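Local coordinates for protein DNA methyltransferase (Nicotiana tabacum, PDB 4ONQ) that probably methylates cytosine at C5 in DNA as a plant DRM-type methyltransferase, of which this is the catalytic domain, held here with the inhibitor sinefungin, at residues A[114-119]-A[152-157]; A[191-196]-A[201-206]. The protein carries 5 engineered substitutions. One frame throughout, in Å; residues are numbered along the deposited sequence.

Contact 1 of 2, residues A[114-119]-A[152-157]; sequences PSWDPR and RVQKFV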
ATOM      1  N   PRO A 114      -6.927   3.975  27.701  1.00 45.84           N
ATOM      2  CA  PRO A 114      -8.017   4.466  28.547  1.00 49.73           C
ATOM      3  C   PRO A 114      -9.369   4.020  28.002  1.00 48.63           C
ATOM      4  O   PRO A 114      -9.551   3.959  26.784  1.00 45.92           O
ATOM      5  CB  PRO A 114      -7.891   5.990  28.437  1.00 42.72           C
ATOM      6  CG  PRO A 114      -6.525   6.245  27.882  1.00 48.90           C
ATOM      7  CD  PRO A 114      -6.213   5.070  27.025  1.00 43.28           C
ATOM      8  N   SER A 115     -10.305   3.718  28.894  1.00 45.20           N
ATOM      9  CA  SER A 115     -11.647   3.313  28.486  1.00 51.64           C
ATOM     10  C   SER A 115     -12.345   4.388  27.648  1.00 54.66           C
ATOM     11  O   SER A 115     -13.227   4.084  26.842  1.00 54.42           O
ATOM     12  CB  SER A 115     -12.496   2.970  29.712  1.00 48.23           C
ATOM     13  OG  SER A 115     -12.567   4.074  30.597  1.00 64.84           O
ATOM     14  N   TRP A 116     -11.944   5.642  27.832  1.00 46.91           N
ATOM     15  CA  TRP A 116     -12.580   6.749  27.128  1.00 47.72           C
ATOM     16  C   TRP A 116     -11.992   7.010  25.740  1.00 64.28           C
ATOM     17  O   TRP A 116     -12.441   7.913  25.030  1.00 47.24           O
ATOM     18  CB  TRP A 116     -12.549   8.024  27.975  1.00 48.34           C
ATOM     19  CG  TRP A 116     -11.184   8.408  28.468  1.00 46.89           C
ATOM     20  CD1 TRP A 116     -10.610   8.044  29.649  1.00 46.59           C
ATOM     21  CD2 TRP A 116     -10.228   9.239  27.797  1.00 45.78           C
ATOM     22  NE1 TRP A 116      -9.353   8.595  29.753  1.00 45.39           N
ATOM     23  CE2 TRP A 116      -9.096   9.330  28.628  1.00 44.87           C
ATOM     24  CE3 TRP A 116     -10.220   9.908  26.569  1.00 45.61           C
ATOM     25  CZ2 TRP A 116      -7.966  10.066  28.275  1.00 43.85           C
ATOM     26  CZ3 TRP A 116      -9.096  10.640  26.220  1.00 46.89           C
ATOM     27  CH2 TRP A 116      -7.984  10.712  27.071  1.00 43.69           C
ATOM     28  N   ASP A 117     -10.983   6.228  25.361  1.00 49.50           N
ATOM     29  CA  ASP A 117     -10.448   6.278  24.006  1.00 43.92           C
ATOM     30  C   ASP A 117     -11.071   5.130  23.221  1.00 44.24           C
ATOM     31  O   ASP A 117     -10.671   3.975  23.370  1.00 46.35           O
ATOM     32  CB  ASP A 117      -8.920   6.168  24.019  1.00 42.16           C
ATOM     33  CG  ASP A 117      -8.289   6.472  22.663  1.00 42.83           C
ATOM     34  OD1 ASP A 117      -8.904   6.158  21.617  1.00 41.57           O
ATOM     35  OD2 ASP A 117      -7.168   7.027  22.644  1.00 40.24           O
ATOM     36  N   PRO A 118     -12.060   5.447  22.377  1.00 45.41           N
ATOM     37  CA  PRO A 118     -12.881   4.424  21.718  1.00 46.20           C
ATOM     38  C   PRO A 118     -12.234   3.811  20.484  1.00 45.00           C
ATOM     39  O   PRO A 118     -12.770   2.843  19.955  1.00 54.03           O
ATOM     40  CB  PRO A 118     -14.134   5.203  21.308  1.00 48.15           C
ATOM     41  CG  PRO A 118     -13.637   6.593  21.065  1.00 47.77           C
ATOM     42  CD  PRO A 118     -12.489   6.816  22.033  1.00 46.31           C
ATOM     43  N   ARG A 119     -11.111   4.362  20.033  1.00 43.54           N
ATOM     44  CA  ARG A 119     -10.457   3.864  18.826  1.00 42.48           C
ATOM     45  C   ARG A 119     -10.092   2.384  18.917  1.00 47.74           C
ATOM     46  O   ARG A 119      -9.561   1.919  19.927  1.00 45.93           O
ATOM     47  CB  ARG A 119      -9.191   4.657  18.535  1.00 41.09           C
ATOM     48  CG  ARG A 119      -9.408   6.103  18.190  1.00 41.97           C
ATOM     49  CD  ARG A 119      -8.063   6.792  18.018  1.00 40.38           C
ATOM     50  NE  ARG A 119      -7.281   6.759  19.251  1.00 40.38           N
ATOM     51  CZ  ARG A 119      -5.962   6.900  19.299  1.00 40.25           C
ATOM     52  NH1 ARG A 119      -5.273   7.071  18.179  1.00 37.79           N
ATOM     53  NH2 ARG A 119      -5.336   6.861  20.467  1.00 38.10           N
ATOM     54  N   ARG A 152     -14.006  18.049  27.505  1.00 49.01           N
ATOM     55  CA  ARG A 152     -13.366  18.913  26.510  1.00 56.16           C
ATOM     56  C   ARG A 152     -11.899  18.566  26.332  1.00 51.07           C
ATOM     57  O   ARG A 152     -11.370  18.675  25.228  1.00 64.38           O
ATOM     58  CB  ARG A 152     -13.516  20.399  26.836  1.00 50.73           C
ATOM     59  CG  ARG A 152     -12.905  20.778  28.141  1.00 58.38           C
ATOM     60  CD  ARG A 152     -12.365  22.198  28.168  1.00 52.90           C
ATOM     61  NE  ARG A 152     -11.245  22.262  29.104  1.00 54.40           N
ATOM     62  CZ  ARG A 152     -11.353  22.134  30.422  1.00 59.30           C
ATOM     63  NH1 ARG A 152     -10.267  22.177  31.174  1.00 63.56           N
ATOM     64  NH2 ARG A 152     -12.542  21.984  30.982  1.00 66.09           N
ATOM     65  N   VAL A 153     -11.238  18.151  27.408  1.00 48.16           N
ATOM     66  CA  VAL A 153      -9.862  17.684  27.267  1.00 51.32           C
ATOM     67  C   VAL A 153      -9.833  16.317  26.593  1.00 51.44           C
ATOM     68  O   VAL A 153      -8.983  16.074  25.749  1.00 44.63           O
ATOM     69  CB  VAL A 153      -9.041  17.719  28.590  1.00 57.49           C
ATOM     70  CG1 VAL A 153      -9.905  18.144  29.739  1.00 61.28           C
ATOM     71  CG2 VAL A 153      -8.360  16.382  28.856  1.00 63.84           C
ATOM     72  N   GLN A 154     -10.783  15.448  26.930  1.00 46.17           N
ATOM     73  CA  GLN A 154     -10.920  14.175  26.228  1.00 48.46           C
ATOM     74  C   GLN A 154     -11.018  14.411  24.723  1.00 46.91           C
ATOM     75  O   GLN A 154     -10.371  13.728  23.926  1.00 47.23           O
ATOM     76  CB  GLN A 154     -12.155  13.413  26.704  1.00 41.26           C
ATOM     77  CG  GLN A 154     -11.997  12.683  28.021  1.00 43.68           C
ATOM     78  CD  GLN A 154     -13.214  11.818  28.346  1.00 52.50           C
ATOM     79  OE1 GLN A 154     -13.810  11.209  27.452  1.00 47.87           O
ATOM     80  NE2 GLN A 154     -13.590  11.769  29.626  1.00 46.53           N
ATOM     81  N   LYS A 155     -11.810  15.405  24.338  1.00 41.53           N
ATOM     82  CA  LYS A 155     -11.966  15.732  22.933  1.00 42.81           C
ATOM     83  C   LYS A 155     -10.669  16.273  22.346  1.00 43.63           C
ATOM     84  O   LYS A 155     -10.269  15.883  21.252  1.00 45.01           O
ATOM     85  CB  LYS A 155     -13.101  16.732  22.714  1.00 46.48           C
ATOM     86  CG  LYS A 155     -13.379  16.961  21.240  1.00 62.44           C
ATOM     87  CD  LYS A 155     -14.235  18.179  20.994  1.00 77.18           C
ATOM     88  CE  LYS A 155     -14.241  18.534  19.516  1.00 91.67           C
ATOM     89  NZ  LYS A 155     -14.412  17.332  18.644  1.00 95.29           N
ATOM     90  N   PHE A 156     -10.013  17.172  23.071  1.00 40.72           N
ATOM     91  CA  PHE A 156      -8.723  17.695  22.620  1.00 38.57           C
ATOM     92  C   PHE A 156      -7.691  16.573  22.347  1.00 45.98           C
ATOM     93  O   PHE A 156      -7.127  16.492  21.237  1.00 39.73           O
ATOM     94  CB  PHE A 156      -8.192  18.747  23.604  1.00 39.51           C
ATOM     95  CG  PHE A 156      -6.714  18.965  23.518  1.00 38.36           C
ATOM     96  CD1 PHE A 156      -6.166  19.690  22.474  1.00 40.87           C
ATOM     97  CD2 PHE A 156      -5.869  18.440  24.481  1.00 37.05           C
ATOM     98  CE1 PHE A 156      -4.797  19.888  22.390  1.00 38.83           C
ATOM     99  CE2 PHE A 156      -4.500  18.636  24.405  1.00 40.42           C
ATOM    100  CZ  PHE A 156      -3.964  19.356  23.357  1.00 37.17           C
ATOM    101  N   VAL A 157      -7.466  15.690  23.324  1.00 34.88           N
ATOM    102  CA  VAL A 157      -6.480  14.631  23.112  1.00 33.10           C
ATOM    103  C   VAL A 157      -6.922  13.604  22.075  1.00 40.67           C
ATOM    104  O   VAL A 157      -6.094  13.108  21.326  1.00 44.68           O
ATOM    105  CB  VAL A 157      -5.924  13.951  24.425  1.00 46.29           C
ATOM    106  CG1 VAL A 157      -6.409  14.638  25.669  1.00 33.70           C
ATOM    107  CG2 VAL A 157      -6.186  12.436  24.456  1.00 31.32           C
TER
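Gln154 and Val157, one helical turn apart on helix 151-164, receive the indole of Trp116, which sits at the third position of a type I beta turn running from Pro114 to Asp117. The turn is closed by Asp117 N bonding to Pro114 O at 3.0 Å. The contact belongs to a helical lobe away from the main sheet, probably the target-recognition region of this C5-methyltransferase domain.

Gln154 comes first along the helix and lies over one indole face. Its CG makes a CH-pi contact, 4.0 Å from the centroid of the six-membered ring of Trp116 and 27° off the ring normal. Beyond CG the chain is extended, which carries the amide back along the indole toward its root, where OE1 comes within 3.5 Å of Trp116 CB. The amide is tilted 36° from the ring plane rather than stacked on it. Its NE2 is hydrogen-bonded to Pro149 O, and this fixes which way the amide faces. Pro114 CB covers the opposite indole face, so the ring is sandwiched between proline and glutamine.

Val157 meets the indole at its edge, at the CH2 and CZ3 end. Its CG2 lies near the ring plane, 3.6 Å from Trp116 CH2, while the valine also packs against Ile138 and Val142 of helix 132-143 and against Trp168.

The chain just after the indole is held by a second set of bonds. Asp117 and Arg119 form a side-on, two-nitrogen salt bridge, and Asp117 OD1 also accepts from Arg119 N as an Asx turn. Trp168 NE1 bonds to Asp117 OD2 and Leu166 O takes Arg119 NH1. The straighter arm of the salt bridge is Arg119 NE to the syn lone pair of Asp117 OD1, 2.9 Å long with an angle of 171° at the hydrogen.

Contact 2 of 2, residues A[191-196]-A[201-206]; sequences NHTRGG and TDRYKS
The guanidinium of Arg203 lies flat beneath the start of the Arg194 side chain and turns one edge to Thr193. Arg194 CB stands 3.5 Å above the guanidinium plane of Arg203, offset toward its rim, and Arg194 CG follows at 3.6 Å from Arg203 NH1. The aliphatic part of one arginine thus covers a face of the other. Arg194 is fully extended, with CG anti to the backbone N (chi1 -173°), and its own guanidinium is carried onward past this overlap. The two guanidinium planes end only 13° apart, but the groups are displaced from each other, Arg194 CZ lying 6.6 Å from Arg203 CZ.

Thr193 meets the same guanidinium from the edge, with OG1 in its plane and 3.1 Å from Arg203 NH2. Both atoms share a stronger partner in Glu183 of helix 179-186, whose OE2 takes a hydrogen bond from Thr193 OG1 and a salt bridge from Arg203 NH2. That carboxylate probably offsets the positive charge gathered here, and its OE1 also accepts from Asn191 N. Arg203 reaches this position through bends at chi2 and chi3, which swing the chain off the helix and across the threonine.

Behind these side chains, a type I turn from Asn191 to Arg194, with Arg194 N bonded to Asn191 O, leads the loop past helix 200-208. The Thr193 side chain is about 8 Å from bound sinefungin, near the cofactor pocket but not in contact with the ligand. Helix 179-186 with its loop, and helix 200-208, probably correspond in sequence to motifs IX and X of C5-methyltransferases, and motif X in that family lies beside the cofactor site.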
ATOM      1  N   ASN A 191      12.137  -5.040   9.877  1.00 33.90           N
ATOM      2  CA  ASN A 191      13.458  -4.503   9.536  1.00 33.40           C
ATOM      3  C   ASN A 191      13.632  -4.269   8.040  1.00 33.74           C
ATOM      4  O   ASN A 191      14.731  -3.978   7.570  1.00 35.48           O
ATOM      5  CB  ASN A 191      14.609  -5.349  10.106  1.00 34.03           C
ATOM      6  CG  ASN A 191      14.692  -5.282  11.626  1.00 34.59           C
ATOM      7  OD1 ASN A 191      14.155  -4.369  12.252  1.00 37.68           O
ATOM      8  ND2 ASN A 191      15.371  -6.252  12.220  1.00 41.73           N
ATOM      9  N   HIS A 192      12.530  -4.381   7.304  1.00 31.70           N
ATOM     10  CA  HIS A 192      12.516  -4.146   5.860  1.00 33.52           C
ATOM     11  C   HIS A 192      13.156  -2.816   5.497  1.00 36.00           C
ATOM     12  O   HIS A 192      13.850  -2.708   4.496  1.00 41.25           O
ATOM     13  CB  HIS A 192      11.080  -4.148   5.346  1.00 29.02           C
ATOM     14  CG  HIS A 192      10.973  -4.049   3.859  1.00 35.30           C
ATOM     15  ND1 HIS A 192      11.369  -5.066   3.016  1.00 30.70           N
ATOM     16  CD2 HIS A 192      10.508  -3.058   3.062  1.00 30.15           C
ATOM     17  CE1 HIS A 192      11.153  -4.704   1.764  1.00 33.49           C
ATOM     18  NE2 HIS A 192      10.633  -3.490   1.763  1.00 31.12           N
ATOM     19  N   THR A 193      12.911  -1.803   6.320  1.00 29.49           N
ATOM     20  CA  THR A 193      13.389  -0.461   6.032  1.00 35.45           C
ATOM     21  C   THR A 193      14.473  -0.018   7.009  1.00 36.21           C
ATOM     22  O   THR A 193      14.892   1.122   6.981  1.00 45.72           O
ATOM     23  CB  THR A 193      12.232   0.588   6.034  1.00 37.15           C
ATOM     24  OG1 THR A 193      11.649   0.682   7.342  1.00 28.74           O
ATOM     25  CG2 THR A 193      11.159   0.208   5.029  1.00 28.55           C
ATOM     26  N   ARG A 194      14.936  -0.922   7.862  1.00 35.20           N
ATOM     27  CA  ARG A 194      15.905  -0.555   8.887  1.00 31.65           C
ATOM     28  C   ARG A 194      17.345  -0.680   8.385  1.00 35.74           C
ATOM     29  O   ARG A 194      17.657  -1.554   7.570  1.00 39.18           O
ATOM     30  CB  ARG A 194      15.693  -1.403  10.145  1.00 31.73           C
ATOM     31  CG  ARG A 194      16.540  -0.966  11.319  1.00 33.24           C
ATOM     32  CD  ARG A 194      16.324  -1.829  12.537  1.00 32.89           C
ATOM     33  NE  ARG A 194      17.315  -1.531  13.570  1.00 40.67           N
ATOM     34  CZ  ARG A 194      17.421  -2.188  14.721  1.00 36.99           C
ATOM     35  NH1 ARG A 194      16.603  -3.196  14.998  1.00 37.98           N
ATOM     36  NH2 ARG A 194      18.352  -1.839  15.594  1.00 43.58           N
ATOM     37  N   GLY A 195      18.214   0.204   8.867  1.00 33.73           N
ATOM     38  CA  GLY A 195      19.632   0.168   8.538  1.00 37.72           C
ATOM     39  C   GLY A 195      19.996   0.452   7.089  1.00 44.30           C
ATOM     40  O   GLY A 195      19.132   0.748   6.263  1.00 54.45           O
ATOM     41  N   GLY A 196      21.288   0.373   6.789  1.00 44.13           N
ATOM     42  CA  GLY A 196      21.773   0.476   5.423  1.00 53.64           C
ATOM     43  C   GLY A 196      21.764   1.864   4.803  1.00 48.40           C
ATOM     44  O   GLY A 196      21.733   2.001   3.578  1.00 43.67           O
ATOM     45  N   THR A 201      13.412   9.502   9.750  1.00 33.13           N
ATOM     46  CA  THR A 201      12.361  10.304   9.111  1.00 38.90           C
ATOM     47  C   THR A 201      12.083   9.814   7.694  1.00 32.59           C
ATOM     48  O   THR A 201      10.941   9.830   7.232  1.00 32.64           O
ATOM     49  CB  THR A 201      12.661  11.841   9.118  1.00 48.86           C
ATOM     50  OG1 THR A 201      13.382  12.204   7.933  1.00 51.45           O
ATOM     51  CG2 THR A 201      13.456  12.226  10.352  1.00 45.48           C
ATOM     52  N   ASP A 202      13.131   9.346   7.023  1.00 40.01           N
ATOM     53  CA  ASP A 202      12.978   8.751   5.699  1.00 38.93           C
ATOM     54  C   ASP A 202      12.320   7.374   5.760  1.00 38.83           C
ATOM     55  O   ASP A 202      11.643   6.967   4.819  1.00 33.77           O
ATOM     56  CB  ASP A 202      14.324   8.656   4.976  1.00 53.88           C
ATOM     57  CG  ASP A 202      14.607   9.863   4.108  1.00 59.02           C
ATOM     58  OD1 ASP A 202      13.648  10.579   3.757  1.00 60.47           O
ATOM     59  OD2 ASP A 202      15.788  10.089   3.767  1.00 59.97           O
ATOM     60  N   ARG A 203      12.539   6.647   6.852  1.00 38.77           N
ATOM     61  CA  ARG A 203      11.824   5.394   7.067  1.00 40.02           C
ATOM     62  C   ARG A 203      10.335   5.711   7.052  1.00 39.51           C
ATOM     63  O   ARG A 203       9.552   5.073   6.343  1.00 37.46           O
ATOM     64  CB  ARG A 203      12.192   4.773   8.415  1.00 36.49           C
ATOM     65  CG  ARG A 203      13.528   4.065   8.488  1.00 30.48           C
ATOM     66  CD  ARG A 203      13.285   2.629   8.925  1.00 48.15           C
ATOM     67  NE  ARG A 203      13.689   2.319  10.289  1.00 43.10           N
ATOM     68  CZ  ARG A 203      13.300   1.225  10.937  1.00 44.85           C
ATOM     69  NH1 ARG A 203      13.711   1.006  12.184  1.00 42.91           N
ATOM     70  NH2 ARG A 203      12.487   0.357  10.340  1.00 32.43           N
ATOM     71  N   TYR A 204       9.947   6.721   7.828  1.00 32.56           N
ATOM     72  CA  TYR A 204       8.541   7.123   7.877  1.00 34.78           C
ATOM     73  C   TYR A 204       8.023   7.619   6.537  1.00 39.44           C
ATOM     74  O   TYR A 204       6.896   7.329   6.169  1.00 39.73           O
ATOM     75  CB  TYR A 204       8.310   8.209   8.914  1.00 30.07           C
ATOM     76  CG  TYR A 204       8.356   7.739  10.342  1.00 39.92           C
ATOM     77  CD1 TYR A 204       9.346   8.193  11.200  1.00 35.73           C
ATOM     78  CD2 TYR A 204       7.400   6.849  10.840  1.00 37.03           C
ATOM     79  CE1 TYR A 204       9.389   7.784  12.516  1.00 45.16           C
ATOM     80  CE2 TYR A 204       7.438   6.424  12.158  1.00 35.98           C
ATOM     81  CZ  TYR A 204       8.438   6.900  12.990  1.00 41.73           C
ATOM     82  OH  TYR A 204       8.504   6.521  14.305  1.00 37.62           O
ATOM     83  N   LYS A 205       8.822   8.329   5.798  1.00 44.48           N
ATOM     84  CA  LYS A 205       8.395   8.789   4.526  1.00 38.94           C
ATOM     85  C   LYS A 205       8.216   7.686   3.514  1.00 42.66           C
ATOM     86  O   LYS A 205       7.288   7.689   2.781  1.00 39.56           O
ATOM     87  CB  LYS A 205       9.367   9.832   4.048  1.00 48.19           C
ATOM     88  CG  LYS A 205       9.041  10.429   2.723  1.00 64.00           C
ATOM     89  CD  LYS A 205      10.159  11.303   2.211  1.00 75.56           C
ATOM     90  CE  LYS A 205       9.776  12.124   0.995  1.00 79.16           C
ATOM     91  NZ  LYS A 205       9.947  11.442  -0.299  1.00 72.91           N
ATOM     92  N   SER A 206       9.099   6.723   3.496  1.00 34.72           N
ATOM     93  CA  SER A 206       8.969   5.603   2.569  1.00 29.51           C
ATOM     94  C   SER A 206       7.821   4.662   2.943  1.00 33.46           C
ATOM     95  O   SER A 206       7.144   4.117   2.068  1.00 36.87           O
ATOM     96  CB  SER A 206      10.287   4.827   2.462  1.00 29.70           C
ATOM     97  OG  SER A 206      11.279   5.596   1.791  1.00 40.24           O
TER

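How the contacts relate
Contact 1 comes first along the chain. The loop after helix 107-110 meets helix 151-164 there, closing an excursion of 32 residues that includes helix 132-143. The chain then finishes helix 151-164, forms the small antiparallel hairpin 166-176 and runs through helix 179-186 before contact 2 opens. That second closure is tight, with four residues between loop 191-196 and segment 201-206 of helix 200-208. The two lie in series, neither nested nor crossed, with centres 31 Å apart and nearest atoms about 14 Å apart. Contact 1 joins a loop to a helix within the outlying lobe, whereas contact 2 does so where the chain returns toward the main sheet and the sinefungin pocket.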